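Local coordinates for protein predicted metal-dependent phosphohydrolase (Magnetospirillum magnetotacticum MS-1, PDB 3KH1) that belongs to the HD-domain family of metal-dependent phosphohydrolases and probably removes phosphate from deoxynucleoside 5'-monophosphates, at residues Q124-R129 with R135-L140; Q144-N149 with K169-I174; T50-L55 with G66-M71; D84-D89 with H160-A165. One frame throughout, in Å; residues are numbered along the deposited sequence.

In the fold
From the N terminus, contact 3 closes first. It joins helices 41-54 and 65-74 across a short loop. The loop 84-89 then opens contact 4, which closes only at 160-165, about 70 residues later. Contact 1 lies wholly within that span and joins the end of helix 113-128 to helix 132-151. Contact 2 opens on helix 132-151 and closes at 169-174, so it crosses contact 4. Contacts 1 and 2 share helix 132-151 and meet through the Asp138-Arg173 salt bridge. Contacts 1 and 3 meet through Glu125 and Arg67. Contact 4 lies about 25 Å, centre to centre, from contact 3, on the other side of the chain's centre.

Contact 1 of 4, residues Q124-R129 with R135-L140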
loop_
_atom_site.group_PDB
_atom_site.type_symbol
_atom_site.label_atom_id
_atom_site.label_comp_id
_atom_site.label_asym_id
_atom_site.label_seq_id
_atom_site.Cartn_x
_atom_site.Cartn_y
_atom_site.Cartn_z
ATOM N N GLN A 124 -1.119 16.902 -6.001
ATOM C CA GLN A 124 -0.502 18.223 -6.121
ATOM C C GLN A 124 -0.130 18.781 -4.726
ATOM O O GLN A 124 0.913 19.391 -4.526
ATOM C CB GLN A 124 -1.463 19.166 -6.887
ATOM C CG GLN A 124 -1.614 18.809 -8.407
ATOM C CD GLN A 124 -2.887 19.340 -9.067
ATOM O OE1 GLN A 124 -3.382 20.393 -8.724
ATOM N NE2 GLN A 124 -3.414 18.590 -10.026
ATOM N N GLU A 125 -1.010 18.541 -3.750
ATOM C CA GLU A 125 -0.808 18.979 -2.394
ATOM C C GLU A 125 0.419 18.293 -1.769
ATOM O O GLU A 125 1.278 18.945 -1.152
ATOM C CB GLU A 125 -2.072 18.707 -1.585
ATOM C CG GLU A 125 -1.962 19.115 -0.164
ATOM C CD GLU A 125 -3.226 18.872 0.640
ATOM O OE1 GLU A 125 -4.283 18.618 0.048
ATOM O OE2 GLU A 125 -3.137 18.865 1.885
ATOM N N TYR A 126 0.509 16.990 -2.002
ATOM C CA TYR A 126 1.674 16.220 -1.574
ATOM C C TYR A 126 2.960 16.820 -2.163
ATOM O O TYR A 126 3.943 17.050 -1.443
ATOM C CB TYR A 126 1.552 14.760 -2.015
ATOM C CG TYR A 126 2.799 13.999 -1.754
ATOM C CD1 TYR A 126 3.064 13.528 -0.473
ATOM C CD2 TYR A 126 3.715 13.730 -2.757
ATOM C CE1 TYR A 126 4.201 12.855 -0.175
ATOM C CE2 TYR A 126 4.901 13.011 -2.428
ATOM C CZ TYR A 126 5.120 12.582 -1.132
ATOM O OH TYR A 126 6.288 11.882 -0.866
ATOM N N GLU A 127 2.944 17.057 -3.466
ATOM C CA GLU A 127 4.127 17.581 -4.138
ATOM C C GLU A 127 4.528 18.964 -3.636
ATOM O O GLU A 127 5.724 19.261 -3.548
ATOM C CB GLU A 127 3.947 17.625 -5.645
ATOM C CG GLU A 127 3.797 16.322 -6.273
ATOM C CD GLU A 127 5.060 15.463 -6.213
ATOM O OE1 GLU A 127 6.185 16.009 -6.058
ATOM O OE2 GLU A 127 4.919 14.226 -6.352
ATOM N N ALA A 128 3.538 19.792 -3.290
ATOM C CA ALA A 128 3.837 21.148 -2.836
ATOM C C ALA A 128 4.426 21.216 -1.430
ATOM O O ALA A 128 5.080 22.195 -1.082
ATOM C CB ALA A 128 2.597 22.056 -2.926
ATOM N N ARG A 129 4.128 20.197 -0.629
ATOM C CA ARG A 129 4.639 20.022 0.750
ATOM C C ARG A 129 4.478 21.305 1.599
ATOM O O ARG A 129 5.388 21.731 2.354
ATOM C CB ARG A 129 6.037 19.298 0.781
ATOM C CG ARG A 129 7.054 19.693 -0.185
ATOM C CD ARG A 129 8.378 18.986 0.104
ATOM N NE ARG A 129 9.422 19.480 -0.764
ATOM C CZ ARG A 129 9.543 19.119 -2.034
ATOM N NH1 ARG A 129 8.675 18.257 -2.591
ATOM N NH2 ARG A 129 10.530 19.626 -2.750
ATOM N N ARG A 135 3.256 17.919 4.746
ATOM C CA ARG A 135 4.527 17.919 5.422
ATOM C C ARG A 135 4.770 16.618 6.182
ATOM O O ARG A 135 5.883 16.079 6.165
ATOM C CB ARG A 135 4.718 19.110 6.365
ATOM C CG ARG A 135 4.981 20.408 5.618
ATOM C CD ARG A 135 5.270 21.569 6.534
ATOM N NE ARG A 135 4.044 22.247 6.846
ATOM C CZ ARG A 135 3.389 22.194 7.997
ATOM N NH1 ARG A 135 3.804 21.426 9.018
ATOM N NH2 ARG A 135 2.268 22.905 8.109
ATOM N N PHE A 136 3.736 16.090 6.831
ATOM C CA PHE A 136 3.911 14.828 7.559
ATOM C C PHE A 136 4.087 13.675 6.560
ATOM O O PHE A 136 4.951 12.851 6.719
ATOM C CB PHE A 136 2.766 14.597 8.537
ATOM C CG PHE A 136 3.026 13.481 9.489
ATOM C CD1 PHE A 136 4.056 13.557 10.418
ATOM C CD2 PHE A 136 2.228 12.327 9.474
ATOM C CE1 PHE A 136 4.292 12.507 11.255
ATOM C CE2 PHE A 136 2.467 11.259 10.352
ATOM C CZ PHE A 136 3.479 11.370 11.231
ATOM N N ALA A 137 3.283 13.678 5.491
ATOM C CA ALA A 137 3.432 12.674 4.428
ATOM C C ALA A 137 4.846 12.686 3.844
ATOM O O ALA A 137 5.506 11.637 3.705
ATOM C CB ALA A 137 2.413 12.954 3.311
ATOM N N ASP A 138 5.342 13.877 3.508
ATOM C CA ASP A 138 6.656 14.012 2.899
ATOM C C ASP A 138 7.766 13.581 3.876
ATOM O O ASP A 138 8.740 12.939 3.479
ATOM C CB ASP A 138 6.890 15.456 2.450
ATOM C CG ASP A 138 8.151 15.622 1.623
ATOM O OD1 ASP A 138 8.212 15.044 0.514
ATOM O OD2 ASP A 138 9.047 16.377 2.077
ATOM N N ALA A 139 7.606 13.905 5.160
ATOM C CA ALA A 139 8.605 13.517 6.159
ATOM C C ALA A 139 8.723 11.995 6.243
ATOM O O ALA A 139 9.834 11.446 6.286
ATOM C CB ALA A 139 8.178 14.122 7.499
ATOM N N LEU A 140 7.593 11.301 6.209
ATOM C CA LEU A 140 7.615 9.856 6.289
ATOM C C LEU A 140 8.235 9.260 5.056
ATOM O O LEU A 140 9.031 8.314 5.086
ATOM C CB LEU A 140 6.227 9.304 6.450
ATOM C CG LEU A 140 5.521 9.696 7.727
ATOM C CD1 LEU A 140 4.021 9.382 7.604
ATOM C CD2 LEU A 140 6.146 8.958 8.895
HETATM O O HOH W 1 6.661 16.113 -1.535
#
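Tyr126 and Arg129 pack against Ala137 and Asp138 in a largely buried, mixed apolar and water-mediated contact. It joins the C-terminal end of helix 113-128 to the early part of helix 132-151, across a short connection within the HD domain. The apolar part is the Tyr126 ring. With its CG anti to the backbone N (chi1 172°), the side chain swings across to the second helix. Ala137 CB sits at the ring edge, near its plane, 3.9 Å from Tyr126 CD1. The same ring also meets His75, probably part of the His-Asp pair that names the family.

The polar part centres on Asp138. No direct hydrogen bond crosses between the segments. Instead one water gives hydrogen bonds to Tyr126 O (2.9 Å) and Asp138 OD1 (2.8 Å). It accepts a third from Arg129 NH1 at 3.1 Å. Asp138 OD1 also has a salt bridge to Arg173. Arg129 leaves the helix with positive phi, and its side chain passes beside the carboxylate, with Arg129 CD 3.3 Å from Asp138 OD2. Arg129 NE stays 4.2 Å from the same Asp138 OD2, which lies well out of the guanidinium plane, so charge alone acts there. At the turn, Arg135 CG rests 3.5 Å from Arg129 O.

An alanine in place of Tyr126 would probably leave Ala137 and His75 without their aromatic neighbour and open a gap between the helices. The salt bridge to Arg173 and the shared water fix Asp138 OD1, and the two arginines gather round the one carboxylate.

Contact 2 of 4, residues Q144-N149 with K169-I174; sequences QPLLHN and KLLPRI
Leu146 and Ile174 meet end-on, and Leu171 slants in against the same leucine. All three are buried. The meeting point is a single methyl, Leu146 CD1. It lies 3.6 Å from Ile174 CD1 and 3.7 Å from Leu171 CD2. The two partners sit one helical turn apart on helix 164-177, and the Leu146 methyl bridges them. Leu146 has CG anti to the carbonyl carbon (chi1 -56°), and its chi2 of 179° carries CD1 outward to meet the ends of Leu171 and Ile174 part-way across. The gap is wide: the nearest CA atoms, those of Leu146 and Leu171, are 9.7 Å apart.

Both helices are kinked by proline. Pro145 and Pro172 have no backbone N-H to give to the turn before. Helix 179-195 also covers this region, with Ala185 touching both Leu171 and Ile174, while Trp157 lies against Leu146. On helix 132-151, Leu147 packs on Val17 of the second subunit.

This is plain helix-helix packing within the HD domain, with the Leu146 side chain about 7 Å from a bound calcium ion. No hydrogen bond passes between the two segments. The contact itself gives only non-directional packing, while Arg173 with Asp138 supplies a polar link between the helices nearby.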
loop_
_atom_site.group_PDB
_atom_site.type_symbol
_atom_site.label_atom_id
_atom_site.label_comp_id
_atom_site.label_asym_id
_atom_site.label_seq_id
_atom_site.Cartn_x
_atom_site.Cartn_y
_atom_site.Cartn_z
ATOM N N GLN A 144 11.847 6.906 5.254
ATOM C CA GLN A 144 11.932 5.486 4.946
ATOM C C GLN A 144 13.187 5.065 4.143
ATOM O O GLN A 144 13.812 4.036 4.482
ATOM C CB GLN A 144 10.627 4.981 4.338
ATOM C CG GLN A 144 10.544 3.472 4.034
ATOM C CD GLN A 144 10.903 3.114 2.623
ATOM O OE1 GLN A 144 11.455 3.923 1.852
ATOM N NE2 GLN A 144 10.495 1.885 2.226
ATOM N N PRO A 145 13.592 5.825 3.117
ATOM C CA PRO A 145 14.791 5.418 2.396
ATOM C C PRO A 145 16.047 5.474 3.262
ATOM O O PRO A 145 17.004 4.752 2.999
ATOM C CB PRO A 145 14.865 6.358 1.189
ATOM C CG PRO A 145 13.532 6.915 1.114
ATOM C CD PRO A 145 12.852 6.878 2.399
ATOM N N LEU A 146 16.081 6.381 4.223
ATOM C CA LEU A 146 17.195 6.439 5.184
ATOM C C LEU A 146 17.271 5.170 6.014
ATOM O O LEU A 146 18.347 4.571 6.205
ATOM C CB LEU A 146 17.104 7.669 6.076
ATOM C CG LEU A 146 17.035 9.014 5.368
ATOM C CD1 LEU A 146 16.919 10.156 6.415
ATOM C CD2 LEU A 146 18.177 9.252 4.414
ATOM N N LEU A 147 16.103 4.732 6.482
ATOM C CA LEU A 147 16.010 3.451 7.182
ATOM C C LEU A 147 16.563 2.330 6.345
ATOM O O LEU A 147 17.333 1.480 6.835
ATOM C CB LEU A 147 14.563 3.149 7.576
ATOM C CG LEU A 147 13.832 4.120 8.521
ATOM C CD1 LEU A 147 12.390 3.680 8.760
ATOM C CD2 LEU A 147 14.510 4.244 9.842
ATOM N N HIS A 148 16.183 2.306 5.081
ATOM C CA HIS A 148 16.627 1.200 4.206
ATOM C C HIS A 148 18.109 1.278 3.876
ATOM O O HIS A 148 18.794 0.254 3.921
ATOM C CB HIS A 148 15.797 1.170 2.936
ATOM C CG HIS A 148 14.477 0.493 3.115
ATOM N ND1 HIS A 148 14.086 -0.538 2.320
ATOM C CD2 HIS A 148 13.477 0.676 4.028
ATOM C CE1 HIS A 148 12.916 -0.987 2.748
ATOM N NE2 HIS A 148 12.523 -0.279 3.789
ATOM N N ASN A 149 18.644 2.482 3.646
ATOM C CA ASN A 149 20.044 2.613 3.382
ATOM C C ASN A 149 20.853 2.186 4.598
ATOM O O ASN A 149 21.922 1.589 4.483
ATOM C CB ASN A 149 20.399 4.054 2.983
ATOM C CG ASN A 149 20.734 4.210 1.539
ATOM O OD1 ASN A 149 21.574 3.507 0.987
ATOM N ND2 ASN A 149 20.139 5.225 0.933
ATOM N N LYS A 169 20.709 17.969 2.778
ATOM C CA LYS A 169 19.761 18.805 2.067
ATOM C C LYS A 169 18.312 18.310 2.207
ATOM O O LYS A 169 17.391 19.117 2.110
ATOM C CB LYS A 169 20.159 18.936 0.584
ATOM C CG LYS A 169 21.419 19.785 0.366
ATOM N N LEU A 170 18.117 16.988 2.424
ATOM C CA LEU A 170 16.815 16.348 2.543
ATOM C C LEU A 170 16.286 16.310 3.991
ATOM O O LEU A 170 15.093 16.277 4.222
ATOM C CB LEU A 170 16.878 14.916 2.010
ATOM C CG LEU A 170 17.260 14.806 0.545
ATOM C CD1 LEU A 170 17.322 13.299 0.226
ATOM C CD2 LEU A 170 16.320 15.578 -0.363
ATOM N N LEU A 171 17.191 16.291 4.973
ATOM C CA LEU A 171 16.770 16.098 6.359
ATOM C C LEU A 171 15.770 17.179 6.858
ATOM O O LEU A 171 14.860 16.856 7.638
ATOM C CB LEU A 171 17.972 16.003 7.308
ATOM C CG LEU A 171 18.741 14.669 7.211
ATOM C CD1 LEU A 171 20.049 14.725 7.925
ATOM C CD2 LEU A 171 17.935 13.497 7.780
ATOM N N PRO A 172 15.887 18.445 6.389
ATOM C CA PRO A 172 14.894 19.417 6.864
ATOM C C PRO A 172 13.453 19.089 6.454
ATOM O O PRO A 172 12.504 19.539 7.115
ATOM C CB PRO A 172 15.358 20.721 6.223
ATOM C CG PRO A 172 16.857 20.504 6.053
ATOM C CD PRO A 172 16.980 19.089 5.645
ATOM N N ARG A 173 13.279 18.298 5.414
ATOM C CA ARG A 173 11.933 17.874 5.036
ATOM C C ARG A 173 11.326 16.932 6.069
ATOM O O ARG A 173 10.112 16.902 6.249
ATOM C CB ARG A 173 11.917 17.273 3.637
ATOM C CG ARG A 173 12.091 18.312 2.552
ATOM C CD ARG A 173 12.471 17.771 1.195
ATOM N NE ARG A 173 11.440 16.949 0.622
ATOM C CZ ARG A 173 11.450 16.511 -0.629
ATOM N NH1 ARG A 173 12.464 16.820 -1.445
ATOM N NH2 ARG A 173 10.466 15.736 -1.070
ATOM N N ILE A 174 12.147 16.115 6.713
ATOM C CA ILE A 174 11.683 15.273 7.805
ATOM C C ILE A 174 11.353 16.153 9.015
ATOM O O ILE A 174 10.273 16.042 9.623
ATOM C CB ILE A 174 12.684 14.153 8.117
ATOM C CG1 ILE A 174 12.991 13.335 6.832
ATOM C CG2 ILE A 174 12.137 13.264 9.225
ATOM C CD1 ILE A 174 14.085 12.285 7.023
#

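Contact 3 of 4, residues T50-L55 with G66-M71; sequences TMAFLL and GRVARM
The ring of Phe53 is the flat group here, and Ala69 and Gly66 both approach it obliquely. Ala69 CB comes closest, 3.5 Å from Phe53 CE2 and 3.6 Å from Phe53 CZ. The methyl thus sits against one end of the ring. Gly66 CA lies a little farther off, 4.3 Å from Phe53 CZ. Gly66 and Ala69 are nearly one turn apart, so the ring end rests along the surface of helix 65-74. Phe53 has CG anti to the carbonyl carbon (chi1 -73°), and this carries the ring across to that surface.

A second, smaller pairing lies beside it. Ala52 CB meets Val68 CG1 at 3.8 Å. Both CB atoms point toward the facing helix. This is antiparallel packing of two successive helices of the HD domain, next to the dimer interface, with segment axes at 165° and a closest approach of 8.9 Å. Small residues suit this spacing: the CA atoms of Ala52 and Ala69 are only 6.2 Å apart.

Leu140 of helix 132-151 also packs on Ala52. Phe53 packs on Arg70 of the second subunit, and Leu54 O accepts a hydrogen bond from Gln115 of that subunit.

No hydrogen bond links the two segments, so their contact depends on apolar fit. Phe53 serves two interfaces at once: it packs the helix pair of its own subunit and takes part in the dimer contact.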
loop_
_atom_site.group_PDB
_atom_site.type_symbol
_atom_site.label_atom_id
_atom_site.label_comp_id
_atom_site.label_asym_id
_atom_site.label_seq_id
_atom_site.Cartn_x
_atom_site.Cartn_y
_atom_site.Cartn_z
ATOM N N THR A 50 1.565 2.708 6.008
ATOM C CA THR A 50 1.518 1.995 7.264
ATOM C C THR A 50 2.290 2.776 8.354
ATOM O O THR A 50 1.822 2.915 9.488
ATOM C CB THR A 50 2.102 0.571 7.078
ATOM O OG1 THR A 50 1.372 -0.101 6.050
ATOM C CG2 THR A 50 2.019 -0.251 8.345
HETATM N N MSE A 51 3.434 3.338 7.980
HETATM C CA MSE A 51 4.196 4.194 8.899
HETATM C C MSE A 51 3.387 5.405 9.371
HETATM O O MSE A 51 3.536 5.827 10.506
HETATM C CB MSE A 51 5.477 4.714 8.239
HETATM C CG MSE A 51 6.549 3.656 8.055
HETATM SE SE MSE A 51 8.001 4.163 6.902
HETATM C CE MSE A 51 8.819 5.589 8.006
ATOM N N ALA A 52 2.552 5.993 8.512
ATOM C CA ALA A 52 1.709 7.121 8.920
ATOM C C ALA A 52 0.871 6.749 10.142
ATOM O O ALA A 52 0.785 7.513 11.074
ATOM C CB ALA A 52 0.836 7.601 7.736
ATOM N N PHE A 53 0.227 5.588 10.094
ATOM C CA PHE A 53 -0.586 5.160 11.202
ATOM C C PHE A 53 0.267 4.824 12.417
ATOM O O PHE A 53 -0.043 5.208 13.527
ATOM C CB PHE A 53 -1.459 3.962 10.792
ATOM C CG PHE A 53 -2.584 4.326 9.891
ATOM C CD1 PHE A 53 -3.633 5.122 10.347
ATOM C CD2 PHE A 53 -2.599 3.878 8.596
ATOM C CE1 PHE A 53 -4.665 5.448 9.502
ATOM C CE2 PHE A 53 -3.662 4.169 7.724
ATOM C CZ PHE A 53 -4.691 4.971 8.156
ATOM N N LEU A 54 1.362 4.109 12.225
ATOM C CA LEU A 54 2.216 3.692 13.336
ATOM C C LEU A 54 2.871 4.863 14.064
ATOM O O LEU A 54 3.043 4.821 15.272
ATOM C CB LEU A 54 3.317 2.761 12.837
ATOM C CG LEU A 54 2.931 1.385 12.329
ATOM C CD1 LEU A 54 4.067 0.718 11.520
ATOM C CD2 LEU A 54 2.440 0.448 13.443
ATOM N N LEU A 55 3.204 5.888 13.291
ATOM C CA LEU A 55 4.010 7.021 13.779
ATOM C C LEU A 55 3.162 8.272 13.957
ATOM O O LEU A 55 3.694 9.364 14.107
ATOM C CB LEU A 55 5.188 7.267 12.819
ATOM C CG LEU A 55 6.182 6.088 12.707
ATOM C CD1 LEU A 55 7.263 6.415 11.704
ATOM C CD2 LEU A 55 6.817 5.707 14.080
ATOM N N GLY A 66 -5.638 9.668 8.514
ATOM C CA GLY A 66 -6.255 8.905 7.447
ATOM C C GLY A 66 -6.087 9.570 6.091
ATOM O O GLY A 66 -5.923 8.910 5.065
ATOM N N ARG A 67 -6.127 10.900 6.098
ATOM C CA ARG A 67 -5.905 11.665 4.896
ATOM C C ARG A 67 -4.451 11.604 4.445
ATOM O O ARG A 67 -4.187 11.475 3.244
ATOM C CB ARG A 67 -6.389 13.093 5.098
ATOM C CG ARG A 67 -6.332 13.961 3.861
ATOM C CD ARG A 67 -7.138 15.258 4.037
ATOM N NE ARG A 67 -7.250 16.039 2.814
ATOM C CZ ARG A 67 -6.280 16.809 2.356
ATOM N NH1 ARG A 67 -5.119 16.901 3.020
ATOM N NH2 ARG A 67 -6.483 17.468 1.236
ATOM N N VAL A 68 -3.529 11.673 5.390
ATOM C CA VAL A 68 -2.111 11.422 5.092
ATOM C C VAL A 68 -1.935 10.045 4.446
ATOM O O VAL A 68 -1.223 9.904 3.433
ATOM C CB VAL A 68 -1.236 11.567 6.359
ATOM C CG1 VAL A 68 0.187 11.025 6.121
ATOM C CG2 VAL A 68 -1.200 13.062 6.787
ATOM N N ALA A 69 -2.601 9.024 5.004
ATOM C CA ALA A 69 -2.510 7.678 4.468
ATOM C C ALA A 69 -2.999 7.665 3.033
ATOM O O ALA A 69 -2.347 7.093 2.161
ATOM C CB ALA A 69 -3.272 6.663 5.329
ATOM N N ARG A 70 -4.158 8.249 2.791
ATOM C CA ARG A 70 -4.727 8.271 1.420
ATOM C C ARG A 70 -3.798 8.971 0.449
ATOM O O ARG A 70 -3.502 8.484 -0.639
ATOM C CB ARG A 70 -6.101 8.947 1.434
ATOM C CG ARG A 70 -6.763 9.059 0.098
ATOM C CD ARG A 70 -8.145 9.565 0.136
ATOM N NE ARG A 70 -8.290 10.958 0.570
ATOM C CZ ARG A 70 -8.746 11.357 1.758
ATOM N NH1 ARG A 70 -8.834 10.514 2.769
ATOM N NH2 ARG A 70 -9.015 12.632 1.966
HETATM N N MSE A 71 -3.263 10.100 0.885
HETATM C CA MSE A 71 -2.337 10.871 0.085
HETATM C C MSE A 71 -1.095 10.043 -0.267
HETATM O O MSE A 71 -0.649 10.011 -1.412
HETATM C CB MSE A 71 -1.934 12.136 0.878
HETATM C CG MSE A 71 -0.931 13.038 0.195
HETATM SE SE MSE A 71 -0.375 14.497 1.368
HETATM C CE MSE A 71 -1.939 15.615 1.165
#

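Contact 4 of 4, residues D84-D89 with H160-A165; sequences DTFIHD and HGVTRA
Phe86 and His160 form an oblique aromatic pair that joins the loop 84-89 to the stretch leading into helix 164-177. Their ring centroids are 4.4 Å apart and their planes make 39°. Phe86 CE2 is 3.7 Å from His160 CG, and Phe86 CZ lies over one face of the imidazole. Phe86 CG stands anti to the backbone N (chi1 -177°), which extends the ring from the loop toward its partner.

Val162 makes the C-H and apolar contacts. Its CG1 lies over one face of the His88 ring in a CH-pi contact, 4.0 Å from the centroid and 27° off the normal. Its other methyl, Val162 CG2, sits at the edge of the Phe86 ring, 4.2 Å from CZ.

Hydrogen bonds play a lesser part. A type I turn from Phe86 to Asp89 is closed by Asp89 N to Phe86 O, 2.9 Å. A water links Asp89 to His160 ND1, but Asp89 has two conformers, so that bridge is doubtful. His160 NE2 is held from outside by Gln29.

An alanine at Phe86 would probably leave one face of His160 without its aromatic cover and open a gap beside Val162. A bound calcium ion lies about 4 Å from the Phe86 side chain. The contact thus combines ring and methyl packing beside an ion, with Gln29 helping to fix how the His160 ring is turned.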
loop_
_atom_site.group_PDB
_atom_site.type_symbol
_atom_site.label_atom_id
_atom_site.label_comp_id
_atom_site.label_asym_id
_atom_site.label_seq_id
_atom_site.Cartn_x
_atom_site.Cartn_y
_atom_site.Cartn_z
ATOM N N ASP A 84 10.069 6.564 -12.249
ATOM C CA ASP A 84 10.682 7.045 -11.054
ATOM C C ASP A 84 11.912 7.882 -11.407
ATOM O O ASP A 84 12.603 7.616 -12.404
ATOM C CB ASP A 84 11.113 5.852 -10.195
ATOM C CG ASP A 84 11.780 6.274 -8.899
ATOM O OD1 ASP A 84 11.065 6.880 -8.106
ATOM O OD2 ASP A 84 12.972 6.003 -8.687
ATOM N N THR A 85 12.147 8.913 -10.590
ATOM C CA THR A 85 13.333 9.729 -10.684
ATOM C C THR A 85 14.054 9.659 -9.344
ATOM O O THR A 85 13.483 10.045 -8.324
ATOM C CB THR A 85 12.943 11.226 -10.976
ATOM O OG1 THR A 85 12.089 11.344 -12.162
ATOM C CG2 THR A 85 14.204 12.052 -11.201
ATOM N N PHE A 86 15.299 9.206 -9.336
ATOM C CA PHE A 86 16.067 9.125 -8.089
ATOM C C PHE A 86 16.288 10.540 -7.565
ATOM O O PHE A 86 16.605 11.432 -8.328
ATOM C CB PHE A 86 17.372 8.427 -8.356
ATOM C CG PHE A 86 18.232 8.225 -7.135
ATOM C CD1 PHE A 86 17.740 7.609 -6.000
ATOM C CD2 PHE A 86 19.532 8.657 -7.152
ATOM C CE1 PHE A 86 18.572 7.387 -4.902
ATOM C CE2 PHE A 86 20.378 8.473 -6.075
ATOM C CZ PHE A 86 19.899 7.811 -4.939
ATOM N N ILE A 87 16.085 10.728 -6.272
ATOM C CA ILE A 87 16.052 12.061 -5.681
ATOM C C ILE A 87 17.319 12.849 -5.936
ATOM O O ILE A 87 17.261 14.062 -6.113
ATOM C CB ILE A 87 15.739 11.943 -4.143
ATOM C CG1 ILE A 87 15.566 13.316 -3.497
ATOM C CG2 ILE A 87 16.862 11.174 -3.404
ATOM C CD1 ILE A 87 14.292 13.920 -3.715
ATOM N N HIS A 88 18.469 12.180 -5.985
ATOM C CA HIS A 88 19.748 12.845 -6.198
ATOM C C HIS A 88 20.176 12.985 -7.668
ATOM O O HIS A 88 21.241 13.546 -7.964
ATOM C CB HIS A 88 20.834 12.137 -5.387
ATOM C CG HIS A 88 20.559 12.121 -3.911
ATOM N ND1 HIS A 88 20.490 13.273 -3.149
ATOM C CD2 HIS A 88 20.299 11.101 -3.064
ATOM C CE1 HIS A 88 20.219 12.949 -1.893
ATOM N NE2 HIS A 88 20.081 11.641 -1.817
ATOM N N ASP A 89 19.326 12.538 -8.579
ATOM C CA ASP A 89 19.607 12.627 -10.014
ATOM C C ASP A 89 19.097 13.966 -10.581
ATOM O O ASP A 89 17.893 14.115 -10.938
ATOM C CB ASP A 89 18.957 11.450 -10.759
ATOM C CG ASP A 89 19.806 10.174 -10.733
ATOM O OD1 ASP A 89 20.972 10.197 -10.279
ATOM O OD2 ASP A 89 19.282 9.132 -11.201
ATOM N N HIS A 160 25.593 5.188 -5.776
ATOM C CA HIS A 160 25.176 6.432 -6.381
ATOM C C HIS A 160 26.007 7.642 -5.944
ATOM O O HIS A 160 25.692 8.749 -6.396
ATOM C CB HIS A 160 23.720 6.713 -6.084
ATOM C CG HIS A 160 22.781 5.803 -6.799
ATOM N ND1 HIS A 160 22.304 6.070 -8.079
ATOM C CD2 HIS A 160 22.293 4.583 -6.453
ATOM C CE1 HIS A 160 21.517 5.069 -8.453
ATOM N NE2 HIS A 160 21.503 4.153 -7.501
ATOM N N GLY A 161 27.050 7.456 -5.151
ATOM C CA GLY A 161 27.894 8.583 -4.782
ATOM C C GLY A 161 27.220 9.592 -3.878
ATOM O O GLY A 161 27.592 10.789 -3.907
ATOM N N VAL A 162 26.281 9.156 -3.051
ATOM C CA VAL A 162 25.562 10.094 -2.171
ATOM C C VAL A 162 26.484 10.421 -1.002
ATOM O O VAL A 162 27.179 9.561 -0.488
ATOM C CB VAL A 162 24.220 9.548 -1.669
ATOM C CG1 VAL A 162 23.437 10.616 -0.848
ATOM C CG2 VAL A 162 23.365 9.057 -2.842
ATOM N N THR A 163 26.539 11.682 -0.627
ATOM C CA THR A 163 27.406 12.156 0.450
ATOM C C THR A 163 26.538 12.685 1.601
ATOM O O THR A 163 25.348 12.920 1.433
ATOM C CB THR A 163 28.245 13.339 -0.033
ATOM O OG1 THR A 163 27.373 14.371 -0.498
ATOM C CG2 THR A 163 29.238 12.940 -1.156
ATOM N N ARG A 164 27.142 12.905 2.774
ATOM C CA ARG A 164 26.426 13.531 3.886
ATOM C C ARG A 164 25.789 14.840 3.443
ATOM O O ARG A 164 24.666 15.140 3.811
ATOM C CB ARG A 164 27.343 13.858 5.065
ATOM C CG ARG A 164 26.641 14.626 6.227
ATOM C CD ARG A 164 25.536 13.766 6.817
ATOM N NE ARG A 164 24.613 14.425 7.741
ATOM C CZ ARG A 164 24.584 14.184 9.037
ATOM N NH1 ARG A 164 25.447 13.340 9.573
ATOM N NH2 ARG A 164 23.674 14.750 9.781
ATOM N N ALA A 165 26.533 15.654 2.692
ATOM C CA ALA A 165 26.012 16.941 2.246
ATOM C C ALA A 165 24.714 16.817 1.455
ATOM O O ALA A 165 23.774 17.590 1.668
ATOM C CB ALA A 165 27.069 17.733 1.428
HETATM O O HOH W 2 22.799 8.703 -9.302
#